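Extracellular ligand-binding receptor (Desulfitobacterium hafniense, PDB 4Q6B) probably captures leucine, and perhaps related amino acids, outside the membrane as the substrate-binding component of an ABC-type amino-acid transporter. Local coordinates at residues A20-L25 and G80-F85; S256-Q261 and Y285-Y290. All coordinates share one frame; numbering follows the deposited sequence.

Both segments of contact 1 precede those of contact 2 along the chain, and the two centres are about 14 Å apart. The first lies beyond the C-terminal ends of two neighbouring inner strands, 10-17 and 75-79, of the five-stranded parallel sheet; the second joins the end of strand 253-257, from the seven-stranded mixed sheet, to helix 284-301. The two pack directly against each other, Leu25 O lying 3.4 Å from Ala286 CB. Both also reach the bound leucine, Arg82 and Ser84 from residues 80-85 and Tyr285 from the helix. The amino acid is thus held by residues distant in sequence, as expected of a two-lobed periplasmic binding protein that gathers its ligand in the cleft.

Contact 1: residues A20-L25 and G80-F85; sequences ASLDDL and GHRNSF. With LEU (leucine), chain B.
Leu22 and Arg82 reach toward each other from opposite directions, and Leu22 CD1 comes to rest over one face of the guanidinium, 3.3 Å from Arg82 NE. Over the opposite face lies the side chain of the bound leucine, whose CD2 is 3.6 Å from Arg82 NH2. The flat cation is therefore sandwiched between two aliphatic groups, a place that suits arginine because its broad faces tolerate apolar neighbours while its N-H groups point outward. Arg82 gets there with CG anti to the backbone N (chi1 -174°) and a chain extended as far as NE. At the guanidinium edge, in its plane, a water accepts from Arg82 NE at 2.8 Å and donates to Asp24 OD2 at 2.5 Å. It bridges charges too distant for a salt bridge; Asp24 OD2 is also bonded to Trp17 NE1. Ser84 grips the ligand carboxylate twice: its backbone N gives a nearly straight bond to LEU O (2.9 Å, 170°), and its hydroxyl OG donates to LEU OXT at 2.6 Å. Ser84 begins helix 84-97, just beyond strand 75-79, while residues 20-25 link strand 10-17 to helix 26-39, and Trp17 of that strand touches both Leu22 and Arg82.

Contact 2: residues S256-Q261 and Y285-Y290; sequences SFFNPQ and YAAAGY. With LEU (leucine), chain B.
Phe258 and Ala287 join a strand end to a helix in this periplasmic-binding-protein fold, where the chain leaving strand 253-257 packs against helix 284-301. The main interaction is CH-pi: Ala287 CB sits over one face of the Phe258 ring, 3.5 Å from its centroid and only 16° off the normal. Phe258 CG is anti to the backbone N (chi1 -177°), which lays the ring against the helix, and alanine's single methyl lets the backbones come close, Phe258 CA lying 6.8 Å from Ala287 CA. Pro260 N lies over the other face of this ring, and Val271 of helix 265-278 also touches its side chain.

Apolar contacts make up the rest. The Phe257 ring swings its far end to the helix, with CE2 4.0 Å from Ala288 CB and CZ 4.3 Å from Tyr285 CE1, both meetings oblique. A large flat side chain can thus span two helix residues, where the small Ala288 makes room for it. The Phe257 side chain also touches Ile123 and Met325.

No hydrogen bond crosses between the segments: Phe257 O and Phe258 O both accept from Lys344 NZ, and in an Asx turn Gln261 N donates to Asn259 OD1. Tyr285 carries the contact on to the ligand, its OH lying 3.1 Å from LEU CD1.

Contact 1: residues A20-L25 and G80-F85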
# COMPACT_ATOMS: atom_id res chain seq x y z
N ALA A 20 -12.78 -6.28 10.81
CA ALA A 20 -13.55 -5.64 11.86
C ALA A 20 -12.94 -4.37 12.44
O ALA A 20 -13.66 -3.48 12.92
CB ALA A 20 -13.86 -6.67 13.00
N SER A 21 -11.61 -4.28 12.46
CA SER A 21 -10.98 -3.16 13.12
C SER A 21 -10.78 -1.95 12.20
O SER A 21 -10.45 -0.85 12.68
CB SER A 21 -9.67 -3.59 13.78
OG SER A 21 -8.85 -4.25 12.84
N LEU A 22 -10.99 -2.12 10.90
CA LEU A 22 -10.77 -1.00 9.97
C LEU A 22 -12.01 -0.58 9.21
O LEU A 22 -12.68 -1.42 8.56
CB LEU A 22 -9.70 -1.39 8.95
CG LEU A 22 -8.34 -1.69 9.54
CD1 LEU A 22 -7.53 -2.39 8.52
CD2 LEU A 22 -7.64 -0.44 10.01
N ASP A 23 -12.27 0.73 9.22
CA ASP A 23 -13.35 1.33 8.43
C ASP A 23 -12.79 1.85 7.13
O ASP A 23 -12.94 3.03 6.82
CB ASP A 23 -13.94 2.55 9.17
CG ASP A 23 -14.23 2.29 10.64
OD1 ASP A 23 -13.74 3.09 11.48
OD2 ASP A 23 -14.96 1.31 10.94
N ASP A 24 -12.15 0.98 6.35
CA ASP A 24 -11.38 1.48 5.20
C ASP A 24 -12.01 1.18 3.83
O ASP A 24 -11.33 1.33 2.78
CB ASP A 24 -9.99 0.84 5.28
CG ASP A 24 -10.04 -0.67 5.19
OD1 ASP A 24 -11.17 -1.27 5.14
OD2 ASP A 24 -8.95 -1.27 5.14
N LEU A 25 -13.26 0.72 3.85
CA LEU A 25 -14.01 0.38 2.63
C LEU A 25 -13.36 -0.72 1.80
O LEU A 25 -13.63 -0.84 0.60
CB LEU A 25 -14.29 1.63 1.77
CG LEU A 25 -15.11 2.69 2.48
CD1 LEU A 25 -15.26 3.99 1.64
CD2 LEU A 25 -16.50 2.13 2.86
N GLY A 80 -4.33 -10.63 0.29
CA GLY A 80 -3.92 -10.26 1.64
C GLY A 80 -2.40 -10.36 1.74
O GLY A 80 -1.76 -10.56 0.71
N HIS A 81 -1.81 -10.16 2.94
CA HIS A 81 -2.51 -9.60 4.10
C HIS A 81 -2.27 -8.07 4.07
O HIS A 81 -1.73 -7.54 3.08
CB HIS A 81 -1.97 -10.23 5.40
CG HIS A 81 -2.24 -11.70 5.52
ND1 HIS A 81 -2.86 -12.25 6.63
CD2 HIS A 81 -1.99 -12.74 4.68
CE1 HIS A 81 -2.99 -13.55 6.46
NE2 HIS A 81 -2.47 -13.88 5.29
N ARG A 82 -2.64 -7.35 5.12
CA ARG A 82 -2.50 -5.88 5.09
C ARG A 82 -1.12 -5.50 5.60
O ARG A 82 -0.34 -4.81 4.91
CB ARG A 82 -3.53 -5.23 6.01
CG ARG A 82 -3.54 -3.69 5.92
CD ARG A 82 -4.65 -3.12 6.83
NE ARG A 82 -4.78 -1.66 6.79
CZ ARG A 82 -4.24 -0.83 7.68
NH1 ARG A 82 -4.43 0.48 7.56
NH2 ARG A 82 -3.50 -1.32 8.67
N ASN A 83 -0.78 -6.00 6.78
CA ASN A 83 0.45 -5.54 7.43
C ASN A 83 1.62 -6.34 6.91
O ASN A 83 1.54 -7.58 6.83
CB ASN A 83 0.38 -5.77 8.96
CG ASN A 83 -0.77 -5.03 9.60
OD1 ASN A 83 -1.90 -5.52 9.59
ND2 ASN A 83 -0.52 -3.82 10.11
N SER A 84 2.72 -5.68 6.57
CA SER A 84 3.89 -6.45 6.11
C SER A 84 4.43 -7.46 7.12
O SER A 84 4.92 -8.53 6.73
CB SER A 84 5.02 -5.51 5.67
OG SER A 84 4.65 -4.76 4.52
N PHE A 85 4.35 -7.17 8.43
CA PHE A 85 4.88 -8.16 9.39
C PHE A 85 4.08 -9.45 9.46
O PHE A 85 4.55 -10.46 10.02
CB PHE A 85 5.06 -7.55 10.77
CG PHE A 85 3.77 -7.45 11.57
CD1 PHE A 85 3.43 -8.45 12.46
CD2 PHE A 85 2.93 -6.36 11.42
CE1 PHE A 85 2.26 -8.38 13.21
CE2 PHE A 85 1.72 -6.29 12.17
CZ PHE A 85 1.41 -7.31 13.05
N LEU B . 1.88 -0.42 4.26
CA LEU B . 1.67 -0.99 5.60
C LEU B . 2.50 -2.25 5.78
O LEU B . 2.54 -2.83 6.86
CB LEU B . 0.19 -1.31 5.79
CG LEU B . -0.48 0.07 5.80
CD1 LEU B . -1.67 0.10 4.89
CD2 LEU B . -0.84 0.56 7.20
OXT LEU B . 3.19 -2.66 4.83
O HOH W 1 -6.65 -0.23 5.27

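Contact 2: residues S256-Q261 and Y285-Y290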
# COMPACT_ATOMS: atom_id res chain seq x y z
N SER A 256 1.52 7.75 -1.85
CA SER A 256 0.48 6.75 -1.76
C SER A 256 0.17 6.25 -3.14
O SER A 256 1.03 6.27 -3.99
CB SER A 256 -0.77 7.30 -1.09
OG SER A 256 -1.64 6.25 -0.76
N PHE A 257 -1.03 5.74 -3.31
CA PHE A 257 -1.51 5.24 -4.58
C PHE A 257 -3.03 5.45 -4.71
O PHE A 257 -3.71 5.71 -3.74
CB PHE A 257 -1.14 3.76 -4.74
CG PHE A 257 -1.64 2.91 -3.63
CD1 PHE A 257 -0.82 2.60 -2.58
CD2 PHE A 257 -2.94 2.46 -3.62
CE1 PHE A 257 -1.29 1.83 -1.53
CE2 PHE A 257 -3.40 1.70 -2.58
CZ PHE A 257 -2.58 1.38 -1.54
N PHE A 258 -3.51 5.38 -5.95
CA PHE A 258 -4.90 5.62 -6.32
C PHE A 258 -5.22 7.11 -6.42
O PHE A 258 -5.19 7.82 -5.44
CB PHE A 258 -5.94 4.91 -5.45
CG PHE A 258 -7.36 5.14 -5.92
CD1 PHE A 258 -7.72 4.82 -7.21
CD2 PHE A 258 -8.30 5.71 -5.09
CE1 PHE A 258 -9.00 5.05 -7.67
CE2 PHE A 258 -9.58 5.93 -5.53
CZ PHE A 258 -9.93 5.60 -6.82
N ASN A 259 -5.53 7.55 -7.62
CA ASN A 259 -5.97 8.93 -7.85
C ASN A 259 -7.39 8.88 -8.39
O ASN A 259 -7.60 8.49 -9.54
CB ASN A 259 -5.06 9.59 -8.86
CG ASN A 259 -5.45 11.03 -9.14
OD1 ASN A 259 -6.51 11.50 -8.68
ND2 ASN A 259 -4.61 11.73 -9.89
N PRO A 260 -8.39 9.27 -7.58
CA PRO A 260 -9.77 9.20 -8.05
C PRO A 260 -10.12 10.27 -9.07
O PRO A 260 -11.22 10.24 -9.61
CB PRO A 260 -10.59 9.41 -6.77
CG PRO A 260 -9.67 10.17 -5.85
CD PRO A 260 -8.27 9.78 -6.19
N GLN A 261 -9.21 11.22 -9.26
CA GLN A 261 -9.35 12.27 -10.27
C GLN A 261 -8.56 11.95 -11.54
O GLN A 261 -8.44 12.82 -12.42
CB GLN A 261 -8.94 13.66 -9.72
CG GLN A 261 -9.78 14.09 -8.55
CD GLN A 261 -9.43 15.48 -8.01
OE1 GLN A 261 -8.43 16.11 -8.43
NE2 GLN A 261 -10.23 15.95 -7.09
N TYR A 285 -7.60 1.82 -0.51
CA TYR A 285 -7.73 0.37 -0.26
C TYR A 285 -8.90 -0.30 -0.99
O TYR A 285 -8.76 -1.44 -1.48
CB TYR A 285 -7.83 0.11 1.26
CG TYR A 285 -6.63 0.69 1.96
CD1 TYR A 285 -5.37 0.13 1.79
CD2 TYR A 285 -6.74 1.88 2.68
CE1 TYR A 285 -4.24 0.70 2.42
CE2 TYR A 285 -5.65 2.45 3.29
CZ TYR A 285 -4.40 1.86 3.16
OH TYR A 285 -3.32 2.47 3.78
N ALA A 286 -10.03 0.44 -1.11
CA ALA A 286 -11.15 -0.06 -1.93
C ALA A 286 -10.65 -0.25 -3.35
O ALA A 286 -10.99 -1.25 -4.01
CB ALA A 286 -12.27 0.93 -1.96
N ALA A 287 -9.87 0.72 -3.83
CA ALA A 287 -9.34 0.65 -5.21
C ALA A 287 -8.33 -0.50 -5.42
O ALA A 287 -8.39 -1.21 -6.43
CB ALA A 287 -8.71 2.02 -5.61
N ALA A 288 -7.42 -0.68 -4.49
CA ALA A 288 -6.45 -1.79 -4.53
C ALA A 288 -7.14 -3.15 -4.43
O ALA A 288 -6.79 -4.10 -5.15
CB ALA A 288 -5.41 -1.60 -3.42
N GLY A 289 -8.14 -3.26 -3.55
CA GLY A 289 -8.95 -4.49 -3.47
C GLY A 289 -9.69 -4.78 -4.76
O GLY A 289 -9.75 -5.94 -5.23
N TYR A 290 -10.30 -3.75 -5.36
CA TYR A 290 -11.02 -3.90 -6.60
C TYR A 290 -10.06 -4.38 -7.70
O TYR A 290 -10.35 -5.39 -8.40
CB TYR A 290 -11.72 -2.56 -6.95
CG TYR A 290 -12.57 -2.62 -8.21
CD1 TYR A 290 -12.00 -2.44 -9.48
CD2 TYR A 290 -13.93 -2.85 -8.14
CE1 TYR A 290 -12.80 -2.46 -10.64
CE2 TYR A 290 -14.73 -2.91 -9.27
CZ TYR A 290 -14.15 -2.71 -10.53
OH TYR A 290 -14.96 -2.76 -11.65
N LEU B . 1.88 -0.42 4.26
CA LEU B . 1.67 -0.99 5.60
C LEU B . 2.50 -2.25 5.78
O LEU B . 2.54 -2.83 6.86
CB LEU B . 0.19 -1.31 5.79
CG LEU B . -0.48 0.07 5.80
CD1 LEU B . -1.67 0.10 4.89
CD2 LEU B . -0.84 0.56 7.20
OXT LEU B . 3.19 -2.66 4.83